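Local coordinates for protein AtFKBP42 (Arabidopsis thaliana, PDB 2F4E) that takes part in regulating MDR-type ABC transporters through an FKBP-type immunophilin domain, probably catalyses prolyl cis-trans isomerization and modulates vacuolar uptake of conjugated substrates and cell elongation, at residues Val51-Lys57 and Gly119-His125; Phe71-Arg75 and Glu86-His90; Ala76-Asn80 and Ala147-Tyr151; Lys104-Gly108 and Glu129-Gly133; Val113-Gly119 and Val153-Phe158. All blocks are in the same frame, centred on the assembly; numbering follows the deposited sequence.

Contact 1 (Val51-Lys57 and Gly119-His125); sequences VSKQIIK and GERALVH
Strands 51-55 and 121-125 run antiparallel, 4.6 Å apart at closest approach with 156° between their directions. S52-H125 and Q54-L123 are hydrogen-bonded pairs (S52 N to H125 O and Q54 N to L123 O both 3.1 Å), K53-V124 and I55-A122 the non-hydrogen-bonded ones. A classic beta bulge then shifts the register: I56 N and K57 N both donate to R121 O (2.7 and 3.0 Å), with I56 at phi/psi -95/-50 making the corner.

Side chains of S52, Q54, L123 and H125 share one face. S52 (p) sets OG 3.3 Å from CB of H125 (m), and Q54 (m, t) places OE1 at the imidazole edge, 3.5 Å from H125 NE2, while its NE2 bonds S42 O and V40 O. I56 and L123, both m, t, meet at I56 CD1 and L123 CD2 (4.0 Å). On the face of K53, I55, A122 and V124, the lysine (t, t, p, t) runs past A122 (K53 CD to A122 CB 3.8 Å). Its NZ makes a weak salt bridge, 3.4 Å to OE2 of E120 (t, t), and a hydrogen bond to S115. Backbone bonding thus fixes the sheet register, and the polar ends of K53, Q54, R121 and H125 tie the pair to S115, S42, E154 and K79.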
# COMPACT_ATOMS: atom_id res chain seq x y z
N VAL A 51 2.64 -4.34 -9.76
CA VAL A 51 1.71 -3.59 -8.92
C VAL A 51 0.39 -3.32 -9.62
O VAL A 51 0.37 -2.89 -10.77
CB VAL A 51 2.31 -2.23 -8.49
CG1 VAL A 51 1.35 -1.51 -7.55
CG2 VAL A 51 3.64 -2.42 -7.80
N SER A 52 -0.71 -3.57 -8.93
CA SER A 52 -2.05 -3.33 -9.47
C SER A 52 -2.97 -2.85 -8.35
O SER A 52 -2.68 -3.07 -7.17
CB SER A 52 -2.60 -4.59 -10.13
OG SER A 52 -2.68 -5.66 -9.21
N LYS A 53 -4.08 -2.20 -8.71
CA LYS A 53 -4.98 -1.64 -7.69
C LYS A 53 -6.47 -1.70 -7.98
O LYS A 53 -6.92 -1.67 -9.12
CB LYS A 53 -4.62 -0.17 -7.47
CG LYS A 53 -5.50 0.55 -6.46
CD LYS A 53 -5.17 2.03 -6.33
CE LYS A 53 -5.54 2.79 -7.58
NZ LYS A 53 -5.23 4.23 -7.45
N GLN A 54 -7.25 -1.77 -6.91
CA GLN A 54 -8.71 -1.79 -6.94
C GLN A 54 -9.16 -0.72 -5.96
O GLN A 54 -8.83 -0.79 -4.78
CB GLN A 54 -9.26 -3.13 -6.45
CG GLN A 54 -8.94 -4.35 -7.28
CD GLN A 54 -9.66 -5.58 -6.73
OE1 GLN A 54 -9.38 -6.04 -5.62
NE2 GLN A 54 -10.59 -6.11 -7.51
N ILE A 55 -9.93 0.26 -6.42
CA ILE A 55 -10.40 1.33 -5.55
C ILE A 55 -11.66 0.94 -4.78
O ILE A 55 -12.62 0.44 -5.35
CB ILE A 55 -10.67 2.62 -6.36
CG1 ILE A 55 -9.36 3.16 -6.92
CG2 ILE A 55 -11.33 3.66 -5.48
CD1 ILE A 55 -9.53 4.35 -7.87
N ILE A 56 -11.63 1.18 -3.48
CA ILE A 56 -12.75 0.87 -2.60
C ILE A 56 -13.62 2.11 -2.44
O ILE A 56 -14.84 2.07 -2.58
CB ILE A 56 -12.25 0.45 -1.20
CG1 ILE A 56 -11.53 -0.90 -1.29
CG2 ILE A 56 -13.42 0.43 -0.20
CD1 ILE A 56 -11.01 -1.42 0.04
N LYS A 57 -12.95 3.22 -2.11
CA LYS A 57 -13.61 4.50 -1.91
C LYS A 57 -12.84 5.60 -2.63
O LYS A 57 -11.67 5.82 -2.34
CB LYS A 57 -13.66 4.82 -0.41
CG LYS A 57 -14.21 6.20 -0.09
CD LYS A 57 -14.18 6.44 1.39
CE LYS A 57 -14.65 7.84 1.72
NZ LYS A 57 -14.67 8.06 3.20
N GLY A 119 -7.86 10.72 0.90
CA GLY A 119 -9.10 10.15 1.40
C GLY A 119 -9.50 8.89 0.67
O GLY A 119 -10.50 8.25 1.00
N GLU A 120 -8.72 8.51 -0.34
CA GLU A 120 -9.03 7.30 -1.08
C GLU A 120 -8.66 6.05 -0.29
O GLU A 120 -7.71 6.05 0.49
CB GLU A 120 -8.30 7.29 -2.42
CG GLU A 120 -8.71 6.16 -3.32
CD GLU A 120 -7.99 6.18 -4.66
OE1 GLU A 120 -8.01 7.24 -5.34
OE2 GLU A 120 -7.43 5.12 -5.01
N ARG A 121 -9.41 4.99 -0.52
CA ARG A 121 -9.17 3.72 0.14
C ARG A 121 -9.14 2.67 -0.96
O ARG A 121 -10.08 2.59 -1.76
CB ARG A 121 -10.31 3.44 1.12
CG ARG A 121 -10.03 2.35 2.12
CD ARG A 121 -10.92 2.55 3.35
NE ARG A 121 -10.66 1.56 4.39
CZ ARG A 121 -11.12 1.64 5.64
NH1 ARG A 121 -11.86 2.67 6.02
NH2 ARG A 121 -10.89 0.65 6.50
N ALA A 122 -8.07 1.89 -1.03
CA ALA A 122 -7.95 0.88 -2.07
C ALA A 122 -7.14 -0.33 -1.68
O ALA A 122 -6.47 -0.35 -0.65
CB ALA A 122 -7.34 1.50 -3.31
N LEU A 123 -7.24 -1.36 -2.52
CA LEU A 123 -6.49 -2.59 -2.32
C LEU A 123 -5.29 -2.51 -3.24
O LEU A 123 -5.42 -2.10 -4.40
CB LEU A 123 -7.34 -3.80 -2.70
CG LEU A 123 -8.58 -4.11 -1.86
CD1 LEU A 123 -9.21 -5.42 -2.37
CD2 LEU A 123 -8.20 -4.23 -0.37
N VAL A 124 -4.12 -2.87 -2.74
CA VAL A 124 -2.93 -2.82 -3.56
C VAL A 124 -2.25 -4.18 -3.57
O VAL A 124 -1.82 -4.70 -2.53
CB VAL A 124 -1.93 -1.74 -3.08
CG1 VAL A 124 -0.81 -1.59 -4.08
CG2 VAL A 124 -2.63 -0.41 -2.87
N HIS A 125 -2.16 -4.74 -4.77
CA HIS A 125 -1.55 -6.04 -4.99
C HIS A 125 -0.11 -5.82 -5.39
O HIS A 125 0.17 -5.23 -6.43
CB HIS A 125 -2.32 -6.77 -6.08
CG HIS A 125 -3.76 -6.94 -5.76
ND1 HIS A 125 -4.24 -7.96 -4.96
CD2 HIS A 125 -4.85 -6.20 -6.09
CE1 HIS A 125 -5.54 -7.84 -4.82
NE2 HIS A 125 -5.94 -6.77 -5.49

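Contact 2 (Phe71-Arg75 and Glu86-His90); sequences FLHYR and EDTWH
The hairpin of strands 69-78 and 84-87 comes apart here: R75-D87 is still an antiparallel non-hydrogen-bonded pair (CA-CA 4.2 Å), but T88-H90 adopt helical phi/psi and lead off, so the touching parts lie 124° from each other.

Backbone and hydroxyl hydrogen bonds centre on T88. T88 N donates to Y74 O (3.0 Å), and with chi1 in p its OG1 accepts from Y74 N (2.7 Å) and shares a hydrogen bond with H73 ND1 (3.0 Å). D87 OD1 accepts from H90 N at 2.9 Å, an Asx motif where the chain leaves the strand.

Ring contacts come from W89 (m). Its five-membered ring forms an offset stack with H73 (centroids 4.0 Å, planes 27°), and H73 CB makes a CH-pi contact, 3.6 Å from that centroid and 27° off the normal. R75 lays its guanidinium face towards W89, NH1 lying 3.2 Å from CE3.

Charged groups finish the contact. R75 (m, t, t) NE bridges to D87 OD2 at 2.9 Å and its NH1 pairs with E152; D87 also pairs with K84. Y74 (p) OH donates to E86 OE2 at 2.9 Å. In canonical FKBPs the positions of Y74 and E86 line the prolyl-binding pocket, so this bond implies a tyrosine hydroxyl oriented by a carboxylate.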
# COMPACT_ATOMS: atom_id res chain seq x y z
N PHE A 71 0.52 10.73 4.50
CA PHE A 71 0.08 10.19 5.78
C PHE A 71 -0.98 9.18 5.44
O PHE A 71 -1.93 9.49 4.71
CB PHE A 71 -0.46 11.32 6.65
CG PHE A 71 0.62 12.20 7.20
CD1 PHE A 71 1.41 11.76 8.27
CD2 PHE A 71 0.91 13.42 6.61
CE1 PHE A 71 2.48 12.54 8.73
CE2 PHE A 71 1.97 14.20 7.07
CZ PHE A 71 2.75 13.76 8.13
N LEU A 72 -0.82 7.95 5.94
CA LEU A 72 -1.77 6.91 5.61
C LEU A 72 -1.92 5.78 6.63
O LEU A 72 -1.06 5.54 7.47
CB LEU A 72 -1.40 6.31 4.25
CG LEU A 72 -0.09 5.52 4.24
CD1 LEU A 72 -0.38 4.05 4.14
CD2 LEU A 72 0.77 5.95 3.08
N HIS A 73 -3.06 5.10 6.53
CA HIS A 73 -3.39 3.95 7.35
C HIS A 73 -3.36 2.76 6.40
O HIS A 73 -3.62 2.91 5.21
CB HIS A 73 -4.80 4.07 7.93
CG HIS A 73 -4.87 4.74 9.26
ND1 HIS A 73 -4.06 4.37 10.33
CD2 HIS A 73 -5.67 5.72 9.73
CE1 HIS A 73 -4.38 5.08 11.38
NE2 HIS A 73 -5.36 5.92 11.05
N TYR A 74 -3.05 1.57 6.91
CA TYR A 74 -3.04 0.40 6.05
C TYR A 74 -2.91 -0.93 6.78
O TYR A 74 -2.43 -0.99 7.91
CB TYR A 74 -1.92 0.51 5.01
CG TYR A 74 -0.55 0.10 5.49
CD1 TYR A 74 -0.13 -1.23 5.44
CD2 TYR A 74 0.34 1.05 6.01
CE1 TYR A 74 1.14 -1.60 5.88
CE2 TYR A 74 1.60 0.69 6.45
CZ TYR A 74 2.00 -0.63 6.39
OH TYR A 74 3.26 -0.98 6.84
N ARG A 75 -3.38 -1.98 6.12
CA ARG A 75 -3.27 -3.34 6.65
C ARG A 75 -2.52 -4.11 5.58
O ARG A 75 -2.62 -3.80 4.40
CB ARG A 75 -4.65 -3.97 6.85
CG ARG A 75 -5.49 -3.32 7.91
CD ARG A 75 -6.74 -4.13 8.19
NE ARG A 75 -7.58 -3.50 9.20
CZ ARG A 75 -8.51 -2.58 8.95
NH1 ARG A 75 -8.74 -2.16 7.72
NH2 ARG A 75 -9.17 -2.05 9.97
N GLU A 86 0.37 -6.60 9.52
CA GLU A 86 0.45 -5.15 9.74
C GLU A 86 -0.96 -4.58 9.73
O GLU A 86 -1.79 -4.99 8.91
CB GLU A 86 1.30 -4.50 8.65
CG GLU A 86 2.32 -3.48 9.15
CD GLU A 86 3.77 -3.90 8.89
OE1 GLU A 86 4.16 -5.02 9.29
OE2 GLU A 86 4.55 -3.12 8.30
N ASP A 87 -1.24 -3.65 10.64
CA ASP A 87 -2.55 -3.02 10.78
C ASP A 87 -2.40 -1.71 11.55
O ASP A 87 -2.51 -1.70 12.78
CB ASP A 87 -3.50 -3.94 11.55
CG ASP A 87 -4.97 -3.56 11.39
OD1 ASP A 87 -5.30 -2.36 11.45
OD2 ASP A 87 -5.80 -4.47 11.21
N THR A 88 -2.14 -0.61 10.85
CA THR A 88 -1.97 0.68 11.50
C THR A 88 -3.24 1.18 12.18
O THR A 88 -3.14 1.95 13.12
CB THR A 88 -1.47 1.76 10.52
OG1 THR A 88 -2.45 2.00 9.51
CG2 THR A 88 -0.13 1.32 9.89
N TRP A 89 -4.41 0.75 11.72
CA TRP A 89 -5.66 1.16 12.36
C TRP A 89 -5.75 0.55 13.75
O TRP A 89 -6.11 1.23 14.70
CB TRP A 89 -6.87 0.70 11.55
CG TRP A 89 -7.23 1.60 10.41
CD1 TRP A 89 -7.76 2.86 10.48
CD2 TRP A 89 -7.10 1.29 9.02
NE1 TRP A 89 -7.98 3.34 9.22
CE2 TRP A 89 -7.58 2.40 8.30
CE3 TRP A 89 -6.63 0.18 8.31
CZ2 TRP A 89 -7.61 2.45 6.90
CZ3 TRP A 89 -6.65 0.22 6.91
CH2 TRP A 89 -7.13 1.35 6.23
N HIS A 90 -5.42 -0.73 13.87
CA HIS A 90 -5.48 -1.38 15.17
C HIS A 90 -4.53 -0.71 16.15
O HIS A 90 -4.90 -0.44 17.29
CB HIS A 90 -5.14 -2.87 15.05
CG HIS A 90 -5.15 -3.59 16.37
ND1 HIS A 90 -6.28 -3.72 17.13
CD2 HIS A 90 -4.15 -4.19 17.06
CE1 HIS A 90 -5.98 -4.36 18.25
NE2 HIS A 90 -4.70 -4.66 18.23

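Contact 3 (Ala76-Asn80 and Ala147-Tyr151); sequences AWTKN and ADLLY
W77 (chi1 m) sets its indole obliquely against L150 (t, p), CE3 reaching CD2 at 4.0 Å on the sheet face the two share. They form the antiparallel hydrogen-bonded pair of this contact: W77 N donates to L150 O at 3.0 Å and L150 N to W77 O at 2.8 Å. A76-Y151 (CA-CA 4.7 Å) and T78-L149 (4.6 Å) flank it as non-hydrogen-bonded pairs. Strands 76-78 and 149-151 approach to 4.7 Å with their directions 158° apart.

The other face carries A76, T78, L149 and Y151. A76 CB touches Y151 CE1 at 3.7 Å, and T78 CG2 comes within 3.9 Å of L149 CD2 (L149 m, t). Beyond the strands K79 turns to phi/psi -61/-39, yet K79 N still donates to D148 O (2.8 Å). A water continues the connection, donating to N80 OD1 at 3.1 Å and accepting from D148 N at 2.8 Å; N80 is poorly ordered, so this end is less certain.

This is the pairing of two long strands in the FKBP sheet. Y151 occupies a position that in canonical FKBPs belongs to the aromatic pocket. The chemistry implies two largely apolar faces held in register by main-chain bonds, with polar and water-mediated links closing the K79-N80 and D148 end.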
# COMPACT_ATOMS: atom_id res chain seq x y z
N ALA A 76 -1.75 -5.10 6.00
CA ALA A 76 -0.99 -5.88 5.05
C ALA A 76 -1.20 -7.36 5.31
O ALA A 76 -1.19 -7.81 6.45
CB ALA A 76 0.48 -5.53 5.13
N TRP A 77 -1.39 -8.11 4.23
CA TRP A 77 -1.63 -9.54 4.31
C TRP A 77 -0.76 -10.25 3.29
O TRP A 77 -0.60 -9.77 2.16
CB TRP A 77 -3.09 -9.86 3.95
CG TRP A 77 -4.14 -9.49 4.92
CD1 TRP A 77 -4.55 -10.21 6.01
CD2 TRP A 77 -4.98 -8.33 4.88
NE1 TRP A 77 -5.58 -9.58 6.64
CE2 TRP A 77 -5.86 -8.42 5.97
CE3 TRP A 77 -5.06 -7.22 4.03
CZ2 TRP A 77 -6.82 -7.44 6.24
CZ3 TRP A 77 -6.01 -6.25 4.29
CH2 TRP A 77 -6.88 -6.37 5.39
N THR A 78 -0.19 -11.39 3.68
CA THR A 78 0.60 -12.19 2.75
C THR A 78 -0.49 -12.87 1.94
O THR A 78 -1.46 -13.38 2.49
CB THR A 78 1.42 -13.27 3.46
OG1 THR A 78 0.62 -13.92 4.46
CG2 THR A 78 2.65 -12.65 4.12
N LYS A 79 -0.34 -12.86 0.62
CA LYS A 79 -1.33 -13.47 -0.27
C LYS A 79 -1.55 -14.96 -0.10
O LYS A 79 -2.68 -15.40 -0.16
CB LYS A 79 -0.94 -13.20 -1.72
CG LYS A 79 -1.14 -11.78 -2.18
CD LYS A 79 -2.51 -11.61 -2.81
CE LYS A 79 -2.55 -10.37 -3.67
NZ LYS A 79 -3.71 -10.41 -4.61
N ASN A 80 -0.50 -15.72 0.15
CA ASN A 80 -0.72 -17.15 0.24
C ASN A 80 -1.11 -17.83 1.54
O ASN A 80 -1.20 -19.07 1.58
CB ASN A 80 0.43 -17.90 -0.44
CG ASN A 80 0.20 -18.03 -1.94
OD1 ASN A 80 0.51 -17.12 -2.72
ND2 ASN A 80 -0.35 -19.16 -2.36
N ALA A 147 6.98 -13.77 -1.15
CA ALA A 147 5.57 -13.74 -0.77
C ALA A 147 4.83 -12.51 -1.31
O ALA A 147 5.07 -11.39 -0.86
CB ALA A 147 5.45 -13.81 0.75
N ASP A 148 3.93 -12.73 -2.26
CA ASP A 148 3.15 -11.62 -2.79
C ASP A 148 2.30 -11.07 -1.66
O ASP A 148 1.89 -11.82 -0.78
CB ASP A 148 2.25 -12.08 -3.95
CG ASP A 148 3.01 -12.24 -5.25
OD1 ASP A 148 4.03 -11.54 -5.42
OD2 ASP A 148 2.61 -13.07 -6.10
N LEU A 149 2.04 -9.78 -1.69
CA LEU A 149 1.28 -9.14 -0.64
C LEU A 149 0.03 -8.42 -1.10
O LEU A 149 -0.15 -8.12 -2.29
CB LEU A 149 2.16 -8.14 0.09
CG LEU A 149 3.52 -8.61 0.62
CD1 LEU A 149 4.17 -7.46 1.35
CD2 LEU A 149 3.33 -9.79 1.56
N LEU A 150 -0.83 -8.14 -0.13
CA LEU A 150 -2.06 -7.41 -0.36
C LEU A 150 -2.06 -6.27 0.64
O LEU A 150 -1.67 -6.44 1.80
CB LEU A 150 -3.29 -8.28 -0.11
CG LEU A 150 -4.61 -7.50 -0.24
CD1 LEU A 150 -4.84 -7.17 -1.68
CD2 LEU A 150 -5.77 -8.30 0.29
N TYR A 151 -2.47 -5.10 0.19
CA TYR A 151 -2.55 -3.94 1.07
C TYR A 151 -3.92 -3.30 0.95
O TYR A 151 -4.51 -3.24 -0.12
CB TYR A 151 -1.51 -2.88 0.70
CG TYR A 151 -0.07 -3.26 0.90
CD1 TYR A 151 0.51 -3.25 2.17
CD2 TYR A 151 0.74 -3.54 -0.19
CE1 TYR A 151 1.88 -3.50 2.32
CE2 TYR A 151 2.09 -3.79 -0.05
CZ TYR A 151 2.65 -3.77 1.20
OH TYR A 151 3.99 -4.02 1.29
O HOH W 1 3.13 -15.38 -2.88

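Contact 4 (Lys104-Gly108 and Glu129-Gly133); sequences KELAG and ELAYG
K104 begins a 3-10 segment, and its carbonyl O accepts from A107 N at 3.1 Å. E105 follows with its backbone against the 129-133 segment: CA points its hydrogen at A131 O (3.3 Å, 170° at H), and with chi1 in p its CB sits above the ring of Y132, 3.9 Å from the centroid and 19° off the normal, a CH-pi contact. Y132 (chi1 m) turns its ring back to meet it. E105 O receives a hydrogen from a water (3.0 Å) that also donates to L130 O (3.2 Å). L106 holds the N-cap position, and its CA-CB bond points away from 129-133. A107 opens helix 107-113, its CB 4.3 Å from L130 CB. G108 N then donates to L130 O at 3.0 Å (153°), the direct hydrogen bond of the contact. A side chain on G108 would meet L130, since an ideal CB would come within 3.3 Å of its CB. Opposite, L130 lies at -96/12 and A131 at -119/-117, an irregular path that presents L130 O to G108 at the helix start and A131 O to E105 in the 3-10 segment.

As in canonical FKBPs, E105, L106 and Y132 probably form part of the wall of a prolyl-binding pocket. The contact joins the 3-10 segment and the start of helix 107-113 to the loop between strands 121-126 and 149-158.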
# COMPACT_ATOMS: atom_id res chain seq x y z
N LYS A 104 12.74 -0.05 1.31
CA LYS A 104 12.62 -0.97 0.20
C LYS A 104 11.42 -1.91 0.30
O LYS A 104 10.81 -2.26 -0.72
CB LYS A 104 13.91 -1.79 0.06
CG LYS A 104 13.90 -2.71 -1.16
CD LYS A 104 15.14 -3.56 -1.25
CE LYS A 104 15.07 -4.50 -2.44
NZ LYS A 104 16.31 -5.32 -2.55
N GLU A 105 11.09 -2.32 1.51
CA GLU A 105 9.98 -3.24 1.71
C GLU A 105 8.61 -2.63 1.42
O GLU A 105 7.60 -3.35 1.38
CB GLU A 105 10.01 -3.84 3.13
CG GLU A 105 9.76 -2.84 4.26
CD GLU A 105 11.03 -2.22 4.81
OE1 GLU A 105 12.04 -2.13 4.06
OE2 GLU A 105 11.02 -1.80 5.99
N LEU A 106 8.57 -1.31 1.21
CA LEU A 106 7.32 -0.62 0.92
C LEU A 106 7.31 -0.07 -0.50
O LEU A 106 6.43 0.70 -0.87
CB LEU A 106 7.11 0.54 1.90
CG LEU A 106 7.14 0.28 3.40
CD1 LEU A 106 7.09 1.62 4.13
CD2 LEU A 106 5.99 -0.62 3.82
N ALA A 107 8.31 -0.46 -1.29
CA ALA A 107 8.46 -0.01 -2.68
C ALA A 107 7.16 -0.15 -3.46
O ALA A 107 6.73 0.78 -4.14
CB ALA A 107 9.57 -0.81 -3.37
N GLY A 108 6.55 -1.33 -3.37
CA GLY A 108 5.30 -1.57 -4.06
C GLY A 108 4.17 -0.70 -3.53
O GLY A 108 3.42 -0.11 -4.31
N GLU A 129 8.71 -8.97 -5.40
CA GLU A 129 9.89 -8.25 -5.86
C GLU A 129 9.91 -6.84 -5.27
O GLU A 129 10.97 -6.32 -4.92
CB GLU A 129 9.92 -8.16 -7.39
CG GLU A 129 10.13 -9.51 -8.11
CD GLU A 129 8.82 -10.20 -8.45
OE1 GLU A 129 7.86 -10.08 -7.66
OE2 GLU A 129 8.75 -10.86 -9.52
N LEU A 130 8.75 -6.22 -5.17
CA LEU A 130 8.67 -4.87 -4.64
C LEU A 130 8.33 -4.85 -3.14
O LEU A 130 8.04 -3.80 -2.58
CB LEU A 130 7.63 -4.08 -5.45
CG LEU A 130 7.92 -4.05 -6.96
CD1 LEU A 130 6.82 -3.32 -7.69
CD2 LEU A 130 9.25 -3.37 -7.23
N ALA A 131 8.40 -6.01 -2.50
CA ALA A 131 8.09 -6.13 -1.07
C ALA A 131 9.29 -6.63 -0.25
O ALA A 131 10.32 -5.96 -0.18
CB ALA A 131 6.92 -7.06 -0.89
N TYR A 132 9.16 -7.80 0.36
CA TYR A 132 10.24 -8.37 1.17
C TYR A 132 11.15 -9.29 0.34
O TYR A 132 11.97 -10.04 0.87
CB TYR A 132 9.66 -9.12 2.37
CG TYR A 132 9.23 -8.21 3.48
CD1 TYR A 132 10.16 -7.70 4.39
CD2 TYR A 132 7.90 -7.78 3.59
CE1 TYR A 132 9.78 -6.78 5.38
CE2 TYR A 132 7.51 -6.87 4.57
CZ TYR A 132 8.45 -6.37 5.46
OH TYR A 132 8.09 -5.44 6.41
N GLY A 133 10.97 -9.23 -0.98
CA GLY A 133 11.78 -10.00 -1.91
C GLY A 133 12.06 -11.48 -1.75
O GLY A 133 11.33 -12.22 -1.09
O HOH W 2 5.54 -2.79 -0.79

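Contact 5 (Val113-Gly119 and Val153-Phe158); sequences VASMKSG and VEVIGF
The turn leaving the central FKBP helix packs here on the last strand of the sheet, with M116 and V155 the most covered side chains of an apolar interior. V113, still helical, opens a type I beta turn that closes with M116 N to V113 O at 2.8 Å. M116 (-100/157) then heads along the strand with its side chain m, t, p: SD lies 3.7 Å from V153 CG1 and 3.8 Å from V155 CG2, and CE comes to 3.2 Å from V153 O. V113 CG2 adds a looser touch on V153 CG2 (4.4 Å). V153 (p) and V155 (t) both direct their CA-CB bonds at the 113-119 segment.

Further on, S118 lies across from G157 (CA-CA 4.6 Å) and G119 from V155 (CA-CA 5.2 Å). G119 N donates to V155 O at 2.8 Å (147°), the hydrogen bond linking the two segments. At 85/-2, G119 has backbone angles that would jam a CB against the preceding carbonyl. F158, with an unusual chi1 of 1°, brings its ring against the backbone of M116 to S118: CZ is 3.1 Å from M116 O, which sits at the ring edge, and 3.6 Å from S118 N.

Strand 153-158 carries a classic beta bulge, I156 and G157 both facing F71 of strand 69-78, and G157 (146/164) again suits glycine. A short helix lying across a curved antiparallel sheet, its exit turn sealed against the final strand, is typical of the FKBP fold.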
# COMPACT_ATOMS: atom_id res chain seq x y z
N VAL A 113 0.37 4.06 -3.65
CA VAL A 113 0.03 5.32 -3.01
C VAL A 113 0.14 6.48 -3.98
O VAL A 113 -0.71 7.37 -4.01
CB VAL A 113 0.95 5.60 -1.78
CG1 VAL A 113 0.83 7.04 -1.36
CG2 VAL A 113 0.57 4.68 -0.62
N ALA A 114 1.21 6.47 -4.76
CA ALA A 114 1.46 7.53 -5.73
C ALA A 114 0.31 7.69 -6.71
O ALA A 114 0.21 8.71 -7.38
CB ALA A 114 2.77 7.24 -6.50
N SER A 115 -0.56 6.69 -6.79
CA SER A 115 -1.68 6.73 -7.73
C SER A 115 -2.99 7.08 -7.04
O SER A 115 -4.03 7.14 -7.67
CB SER A 115 -1.84 5.37 -8.41
OG SER A 115 -2.58 4.49 -7.60
N MET A 116 -2.92 7.33 -5.74
CA MET A 116 -4.11 7.63 -4.98
C MET A 116 -4.37 9.11 -4.69
O MET A 116 -3.45 9.94 -4.69
CB MET A 116 -4.07 6.86 -3.65
CG MET A 116 -4.06 5.35 -3.81
SD MET A 116 -3.83 4.47 -2.26
CE MET A 116 -5.49 4.32 -1.73
N LYS A 117 -5.63 9.42 -4.45
CA LYS A 117 -6.05 10.77 -4.13
C LYS A 117 -6.20 10.78 -2.62
O LYS A 117 -6.17 9.72 -2.00
CB LYS A 117 -7.40 11.10 -4.77
CG LYS A 117 -7.37 11.14 -6.27
CD LYS A 117 -8.68 11.68 -6.84
CE LYS A 117 -8.58 11.80 -8.34
NZ LYS A 117 -7.40 12.64 -8.71
N SER A 118 -6.37 11.95 -2.04
CA SER A 118 -6.52 12.06 -0.60
C SER A 118 -7.87 11.53 -0.16
O SER A 118 -8.89 11.85 -0.76
CB SER A 118 -6.38 13.51 -0.16
OG SER A 118 -6.61 13.61 1.24
N GLY A 119 -7.86 10.72 0.90
CA GLY A 119 -9.10 10.15 1.40
C GLY A 119 -9.50 8.89 0.67
O GLY A 119 -10.50 8.25 1.00
N VAL A 153 -5.03 0.16 1.76
CA VAL A 153 -4.53 1.46 2.18
C VAL A 153 -5.47 2.65 2.02
O VAL A 153 -6.18 2.78 1.03
CB VAL A 153 -3.19 1.78 1.47
CG1 VAL A 153 -3.35 1.62 -0.03
CG2 VAL A 153 -2.76 3.20 1.79
N GLU A 154 -5.46 3.53 3.01
CA GLU A 154 -6.26 4.73 2.97
C GLU A 154 -5.35 5.92 3.24
O GLU A 154 -4.74 6.02 4.31
CB GLU A 154 -7.39 4.70 4.00
CG GLU A 154 -8.18 5.99 4.00
CD GLU A 154 -9.40 5.96 4.88
OE1 GLU A 154 -9.79 4.87 5.34
OE2 GLU A 154 -9.98 7.05 5.11
N VAL A 155 -5.26 6.80 2.25
CA VAL A 155 -4.42 7.98 2.35
C VAL A 155 -5.09 9.10 3.13
O VAL A 155 -6.14 9.60 2.75
CB VAL A 155 -4.04 8.51 0.94
CG1 VAL A 155 -3.08 9.66 1.06
CG2 VAL A 155 -3.45 7.40 0.10
N ILE A 156 -4.49 9.47 4.25
CA ILE A 156 -5.01 10.55 5.07
C ILE A 156 -4.78 11.86 4.32
O ILE A 156 -5.51 12.84 4.50
CB ILE A 156 -4.29 10.59 6.45
CG1 ILE A 156 -4.56 9.28 7.20
CG2 ILE A 156 -4.76 11.78 7.26
CD1 ILE A 156 -4.00 9.24 8.57
N GLY A 157 -3.75 11.88 3.48
CA GLY A 157 -3.44 13.07 2.71
C GLY A 157 -1.96 13.27 2.49
O GLY A 157 -1.16 12.63 3.17
N PHE A 158 -1.61 14.14 1.54
CA PHE A 158 -0.22 14.47 1.23
C PHE A 158 0.04 15.97 1.31
O PHE A 158 -0.89 16.79 1.22
CB PHE A 158 0.21 13.96 -0.15
CG PHE A 158 -0.86 13.26 -0.92
CD1 PHE A 158 -1.87 13.98 -1.53
CD2 PHE A 158 -0.82 11.86 -1.07
CE1 PHE A 158 -2.83 13.34 -2.31
CE2 PHE A 158 -1.79 11.20 -1.85
CZ PHE A 158 -2.80 11.95 -2.47

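How the contacts relate
Contacts 1, 2, 3 and 5 share one curved sheet, in which strand 149-158 links 3 to 5 over about 20 Å between centres. Contacts 1 and 5 share G119, their centres about 9 Å apart, and K53 NZ reaches S115 OG at 2.7 Å. Contact 1 also meets contact 3 through H125 ND1 and K79 NZ (2.5 Å). The presumed prolyl pocket, inferred from the FKBP family with no ligand bound, lies between contacts 2, 3 and 4: Y74 CD1 is 3.9 Å from Y151 CD1, Y74 OH 4.1 Å from L106 CD2, and Y151 OH 3.7 Å from E105 O. Contact 5 lies across the chain centre from contact 4.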